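Local coordinates for protein peroxiredoxin PRX1, mitochondrial (Saccharomyces cerevisiae, PDB 5YKJ) that reduces hydroperoxides in mitochondria through a peroxidatic cysteine, as a 1-Cys thiol peroxidase that is probably recycled by the glutathione and thioredoxin systems, at residues 158-172 against 176-188. Numbering follows the deposited sequence.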
loop_
_atom_site.group_PDB
_atom_site.type_symbol
_atom_site.label_atom_id
_atom_site.label_comp_id
_atom_site.label_asym_id
_atom_site.label_seq_id
_atom_site.Cartn_x
_atom_site.Cartn_y
_atom_site.Cartn_z
ATOM N N ARG A 158 -9.645 -0.537 -4.003
ATOM C CA ARG A 158 -10.778 -1.275 -3.476
ATOM C C ARG A 158 -10.544 -1.715 -2.023
ATOM O O ARG A 158 -11.371 -1.545 -1.183
ATOM C CB ARG A 158 -11.123 -2.477 -4.375
ATOM C CG ARG A 158 -12.469 -3.138 -4.079
ATOM C CD ARG A 158 -12.655 -4.500 -4.732
ATOM N NE ARG A 158 -11.773 -5.503 -4.200
ATOM C CZ ARG A 158 -12.048 -6.212 -3.130
ATOM N NH1 ARG A 158 -13.212 -6.084 -2.509
ATOM N NH2 ARG A 158 -11.170 -7.068 -2.693
ATOM N N VAL A 159 -9.380 -2.261 -1.773
ATOM C CA VAL A 159 -9.056 -2.665 -0.433
ATOM C C VAL A 159 -8.914 -1.500 0.528
ATOM O O VAL A 159 -9.184 -1.652 1.622
ATOM C CB VAL A 159 -7.904 -3.676 -0.314
ATOM C CG1 VAL A 159 -8.206 -4.843 -1.189
ATOM C CG2 VAL A 159 -6.570 -3.048 -0.643
ATOM N N ILE A 160 -8.418 -0.374 0.044
ATOM C CA ILE A 160 -8.302 0.779 0.893
ATOM C C ILE A 160 -9.730 1.196 1.317
ATOM O O ILE A 160 -9.973 1.494 2.440
ATOM C CB ILE A 160 -7.589 1.968 0.202
ATOM C CG1 ILE A 160 -6.090 1.728 0.139
ATOM C CG2 ILE A 160 -7.794 3.254 1.000
ATOM C CD1 ILE A 160 -5.408 2.569 -0.913
ATOM N N ASP A 161 -10.623 1.173 0.346
ATOM C CA ASP A 161 -11.989 1.552 0.651
ATOM C C ASP A 161 -12.634 0.602 1.676
ATOM O O ASP A 161 -13.294 1.007 2.554
ATOM C CB ASP A 161 -12.822 1.630 -0.620
ATOM C CG ASP A 161 -12.520 2.880 -1.449
ATOM O OD1 ASP A 161 -11.994 3.787 -0.934
ATOM O OD2 ASP A 161 -12.829 2.877 -2.581
ATOM N N ALA A 162 -12.401 -0.672 1.499
ATOM C CA ALA A 162 -12.894 -1.645 2.415
ATOM C C ALA A 162 -12.288 -1.476 3.798
ATOM O O ALA A 162 -12.952 -1.563 4.741
ATOM C CB ALA A 162 -12.613 -3.045 1.883
ATOM N N LEU A 163 -10.981 -1.261 3.876
ATOM C CA LEU A 163 -10.353 -1.109 5.171
ATOM C C LEU A 163 -10.826 0.106 5.931
ATOM O O LEU A 163 -11.026 0.050 7.099
ATOM C CB LEU A 163 -8.829 -1.023 5.030
ATOM C CG LEU A 163 -8.099 -2.325 4.699
ATOM C CD1 LEU A 163 -6.730 -1.993 4.131
ATOM C CD2 LEU A 163 -7.980 -3.168 5.949
ATOM N N GLN A 164 -10.942 1.198 5.210
ATOM C CA GLN A 164 -11.409 2.422 5.815
ATOM C C GLN A 164 -12.846 2.294 6.280
ATOM O O GLN A 164 -13.173 2.793 7.291
ATOM C CB GLN A 164 -11.222 3.628 4.896
ATOM C CG GLN A 164 -9.753 3.917 4.625
ATOM C CD GLN A 164 -9.519 5.135 3.743
ATOM O OE1 GLN A 164 -10.345 5.532 2.993
ATOM N NE2 GLN A 164 -8.372 5.680 3.858
ATOM N N LEU A 165 -13.647 1.652 5.470
ATOM C CA LEU A 165 -15.036 1.446 5.812
ATOM C C LEU A 165 -15.199 0.543 7.040
ATOM O O LEU A 165 -15.977 0.815 7.915
ATOM C CB LEU A 165 -15.833 0.881 4.636
ATOM C CG LEU A 165 -17.333 0.722 4.961
ATOM C CD1 LEU A 165 -17.969 2.074 5.213
ATOM C CD2 LEU A 165 -17.986 -0.025 3.843
ATOM N N THR A 166 -14.430 -0.524 7.073
ATOM C CA THR A 166 -14.488 -1.395 8.201
ATOM C C THR A 166 -14.091 -0.692 9.507
ATOM O O THR A 166 -14.686 -0.919 10.500
ATOM C CB THR A 166 -13.652 -2.700 8.042
ATOM O OG1 THR A 166 -12.291 -2.415 7.922
ATOM C CG2 THR A 166 -14.074 -3.435 6.920
ATOM N N ASP A 167 -13.056 0.130 9.468
ATOM C CA ASP A 167 -12.646 0.893 10.608
ATOM C C ASP A 167 -13.688 1.930 11.013
ATOM O O ASP A 167 -13.887 2.166 12.156
ATOM C CB ASP A 167 -11.340 1.632 10.355
ATOM C CG ASP A 167 -10.119 0.714 10.380
ATOM O OD1 ASP A 167 -10.292 -0.445 10.594
ATOM O OD2 ASP A 167 -9.044 1.211 10.157
ATOM N N LYS A 168 -14.257 2.563 10.030
ATOM C CA LYS A 168 -15.237 3.580 10.317
ATOM C C LYS A 168 -16.569 3.127 10.876
ATOM O O LYS A 168 -17.078 3.712 11.767
ATOM C CB LYS A 168 -15.489 4.400 9.082
ATOM C CG LYS A 168 -16.452 5.519 9.293
ATOM C CD LYS A 168 -17.135 5.777 7.982
ATOM C CE LYS A 168 -16.694 7.079 7.400
ATOM N NZ LYS A 168 -16.655 8.092 8.450
ATOM N N GLU A 169 -17.118 2.090 10.276
ATOM C CA GLU A 169 -18.422 1.580 10.627
ATOM C C GLU A 169 -18.504 0.269 11.399
ATOM O O GLU A 169 -19.542 -0.083 11.830
ATOM C CB GLU A 169 -19.222 1.478 9.338
ATOM C CG GLU A 169 -19.489 2.817 8.701
ATOM C CD GLU A 169 -20.379 2.819 7.469
ATOM O OE1 GLU A 169 -21.103 1.871 7.170
ATOM O OE2 GLU A 169 -20.372 3.829 6.784
ATOM N N GLY A 170 -17.383 -0.377 11.629
ATOM C CA GLY A 170 -17.376 -1.647 12.298
ATOM C C GLY A 170 -18.117 -2.738 11.569
ATOM O O GLY A 170 -18.921 -3.432 12.106
ATOM N N VAL A 171 -17.779 -2.867 10.312
ATOM C CA VAL A 171 -18.352 -3.848 9.432
ATOM C C VAL A 171 -17.200 -4.588 8.747
ATOM O O VAL A 171 -16.097 -4.235 8.919
ATOM C CB VAL A 171 -19.259 -3.260 8.367
ATOM C CG1 VAL A 171 -20.441 -2.592 9.019
ATOM C CG2 VAL A 171 -18.537 -2.259 7.482
ATOM N N VAL A 172 -17.559 -5.629 8.041
ATOM C CA VAL A 172 -16.618 -6.456 7.290
ATOM C C VAL A 172 -17.129 -6.608 5.861
ATOM O O VAL A 172 -18.281 -6.488 5.632
ATOM C CB VAL A 172 -16.219 -7.819 7.926
ATOM C CG1 VAL A 172 -15.454 -7.680 9.202
ATOM C CG2 VAL A 172 -17.305 -8.869 7.896
ATOM N N ASN A 176 -15.298 -9.891 -3.281
ATOM C CA ASN A 176 -15.626 -9.091 -4.421
ATOM C C ASN A 176 -16.426 -7.827 -4.145
ATOM O O ASN A 176 -16.980 -7.298 -5.028
ATOM C CB ASN A 176 -16.368 -9.988 -5.368
ATOM C CG ASN A 176 -15.491 -11.046 -6.002
ATOM O OD1 ASN A 176 -14.311 -10.939 -6.036
ATOM N ND2 ASN A 176 -16.122 -12.092 -6.466
ATOM N N TRP A 177 -16.419 -7.373 -2.908
ATOM C CA TRP A 177 -17.148 -6.195 -2.523
ATOM C C TRP A 177 -16.741 -4.932 -3.248
ATOM O O TRP A 177 -15.611 -4.671 -3.419
ATOM C CB TRP A 177 -16.996 -5.936 -1.006
ATOM C CG TRP A 177 -17.607 -4.691 -0.501
ATOM C CD1 TRP A 177 -18.867 -4.526 -0.102
ATOM C CD2 TRP A 177 -16.962 -3.438 -0.314
ATOM N NE1 TRP A 177 -19.059 -3.289 0.335
ATOM C CE2 TRP A 177 -17.910 -2.573 0.207
ATOM C CE3 TRP A 177 -15.680 -2.967 -0.537
ATOM C CZ2 TRP A 177 -17.620 -1.272 0.507
ATOM C CZ3 TRP A 177 -15.411 -1.711 -0.264
ATOM C CH2 TRP A 177 -16.354 -0.860 0.274
ATOM N N GLN A 178 -17.724 -4.149 -3.629
ATOM C CA GLN A 178 -17.483 -2.861 -4.168
ATOM C C GLN A 178 -18.248 -1.879 -3.290
ATOM O O GLN A 178 -19.233 -2.185 -2.731
ATOM C CB GLN A 178 -17.991 -2.713 -5.588
ATOM C CG GLN A 178 -17.185 -3.423 -6.657
ATOM C CD GLN A 178 -15.764 -2.929 -6.843
ATOM O OE1 GLN A 178 -15.454 -1.819 -6.576
ATOM N NE2 GLN A 178 -14.924 -3.798 -7.291
ATOM N N PRO A 179 -17.775 -0.661 -3.231
ATOM C CA PRO A 179 -18.468 0.362 -2.464
ATOM C C PRO A 179 -19.904 0.500 -2.991
ATOM O O PRO A 179 -20.142 0.392 -4.144
ATOM C CB PRO A 179 -17.676 1.623 -2.767
ATOM C CG PRO A 179 -16.277 1.114 -2.986
ATOM C CD PRO A 179 -16.434 -0.211 -3.636
ATOM N N ALA A 180 -20.783 0.671 -2.015
ATOM C CA ALA A 180 -22.251 0.766 -2.023
ATOM C C ALA A 180 -22.875 -0.616 -1.937
ATOM O O ALA A 180 -24.031 -0.719 -1.762
ATOM C CB ALA A 180 -22.883 1.580 -3.161
ATOM N N ASP A 181 -22.077 -1.678 -2.007
ATOM C CA ASP A 181 -22.611 -3.000 -1.838
ATOM C C ASP A 181 -22.886 -3.230 -0.332
ATOM O O ASP A 181 -22.358 -2.583 0.515
ATOM C CB ASP A 181 -21.664 -4.103 -2.296
ATOM C CG ASP A 181 -21.494 -4.207 -3.805
ATOM O OD1 ASP A 181 -22.157 -3.572 -4.544
ATOM O OD2 ASP A 181 -20.647 -4.975 -4.185
ATOM N N ASP A 182 -23.732 -4.183 -0.055
ATOM C CA ASP A 182 -24.027 -4.525 1.306
ATOM C C ASP A 182 -22.768 -5.083 1.999
ATOM O O ASP A 182 -21.943 -5.704 1.407
ATOM C CB ASP A 182 -25.157 -5.563 1.413
ATOM C CG ASP A 182 -26.502 -5.056 0.909
ATOM O OD1 ASP A 182 -26.666 -3.867 0.779
ATOM O OD2 ASP A 182 -27.334 -5.905 0.611
ATOM N N VAL A 183 -22.703 -4.834 3.279
ATOM C CA VAL A 183 -21.640 -5.243 4.160
ATOM C C VAL A 183 -22.130 -6.267 5.186
ATOM O O VAL A 183 -23.279 -6.535 5.300
ATOM C CB VAL A 183 -20.990 -4.047 4.861
ATOM C CG1 VAL A 183 -20.283 -3.133 3.878
ATOM C CG2 VAL A 183 -21.994 -3.241 5.656
ATOM N N ILE A 184 -21.182 -6.809 5.918
ATOM C CA ILE A 184 -21.440 -7.832 6.891
ATOM C C ILE A 184 -21.189 -7.396 8.333
ATOM O O ILE A 184 -20.268 -6.730 8.595
ATOM C CB ILE A 184 -20.610 -9.083 6.572
ATOM C CG1 ILE A 184 -21.002 -9.690 5.254
ATOM C CG2 ILE A 184 -20.753 -10.134 7.648
ATOM C CD1 ILE A 184 -19.899 -10.486 4.601
ATOM N N ILE A 185 -22.067 -7.794 9.234
ATOM C CA ILE A 185 -21.934 -7.439 10.607
ATOM C C ILE A 185 -20.977 -8.420 11.235
ATOM O O ILE A 185 -21.126 -9.536 11.086
ATOM C CB ILE A 185 -23.328 -7.423 11.298
ATOM C CG1 ILE A 185 -24.227 -6.436 10.596
ATOM C CG2 ILE A 185 -23.205 -7.035 12.759
ATOM C CD1 ILE A 185 -25.679 -6.496 11.037
ATOM N N PRO A 186 -19.969 -7.913 11.941
ATOM C CA PRO A 186 -19.008 -8.795 12.561
ATOM C C PRO A 186 -19.696 -9.683 13.607
ATOM O O PRO A 186 -20.567 -9.334 14.290
ATOM C CB PRO A 186 -18.007 -7.838 13.235
ATOM C CG PRO A 186 -18.169 -6.560 12.574
ATOM C CD PRO A 186 -19.632 -6.510 12.205
ATOM N N PRO A 187 -19.200 -10.914 13.667
ATOM C CA PRO A 187 -19.750 -11.900 14.586
ATOM C C PRO A 187 -19.627 -11.520 16.042
ATOM O O PRO A 187 -20.377 -11.995 16.832
ATOM C CB PRO A 187 -19.026 -13.185 14.279
ATOM C CG PRO A 187 -18.042 -12.896 13.273
ATOM C CD PRO A 187 -18.174 -11.489 12.795
ATOM N N SER A 188 -18.709 -10.647 16.364
ATOM C CA SER A 188 -18.537 -10.213 17.733
ATOM C C SER A 188 -19.764 -9.411 18.145
ATOM O O SER A 188 -19.970 -9.193 19.299
ATOM C CB SER A 188 -17.278 -9.402 17.911
ATOM O OG SER A 188 -17.324 -8.282 17.109
#
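R158 NH1 donates to W177 O at 2.9 Å. The bond is fairly straight, with an N-H...O angle of 161°, and W177 O lies close to the guanidinium plane. The donor meets a lone pair of the carbonyl. R158 has CG anti to its N (chi1 -168°) and bends at chi3, which carries the guanidinium over to the loop. Its NE makes a salt bridge to E155, so two separate N-H groups of the guanidinium are held, which should limit its rotation. The Q178 side chain crosses R158 at about a right angle, with NE2 3.5 Å from CD.

The W177 ring lies against the helix. CZ3 comes within 3.6 Å of A162 N and also meets A162 CB, while CZ2 touches L165 CD2. On one face of the ring sits P179 N, offset toward the rim. Q178 N donates to D181 OD2 across the type II turn from Q178 to D181. Just before the turn, W177 NE1 makes a weak bond to D181 O.

L165 CD2 also reaches V183 CG1, tip to tip, at 3.9 Å. V183 CG2 packs on V171 CG1. After the helix, G170 has positive phi (62°) and the chain turns back. V172 then pairs with I184 in a single antiparallel hydrogen-bonded bridge, with V172 N to I184 O at 3.0 Å and I184 N to V172 O at 2.9 Å. V172 CG2 rests on I184 CB. P186 CD lies 3.2 Å from G170 O.

The contact packs the end of helix 153-169 against the loop and strand that follow it, within the C-terminal domain of 1-Cys peroxiredoxin. The helix's other side packs on strand 30-36 of the thioredoxin-like domain. Strand 183-184 pairs with strand 208-211, and helix 191-198 covers V171 and I185.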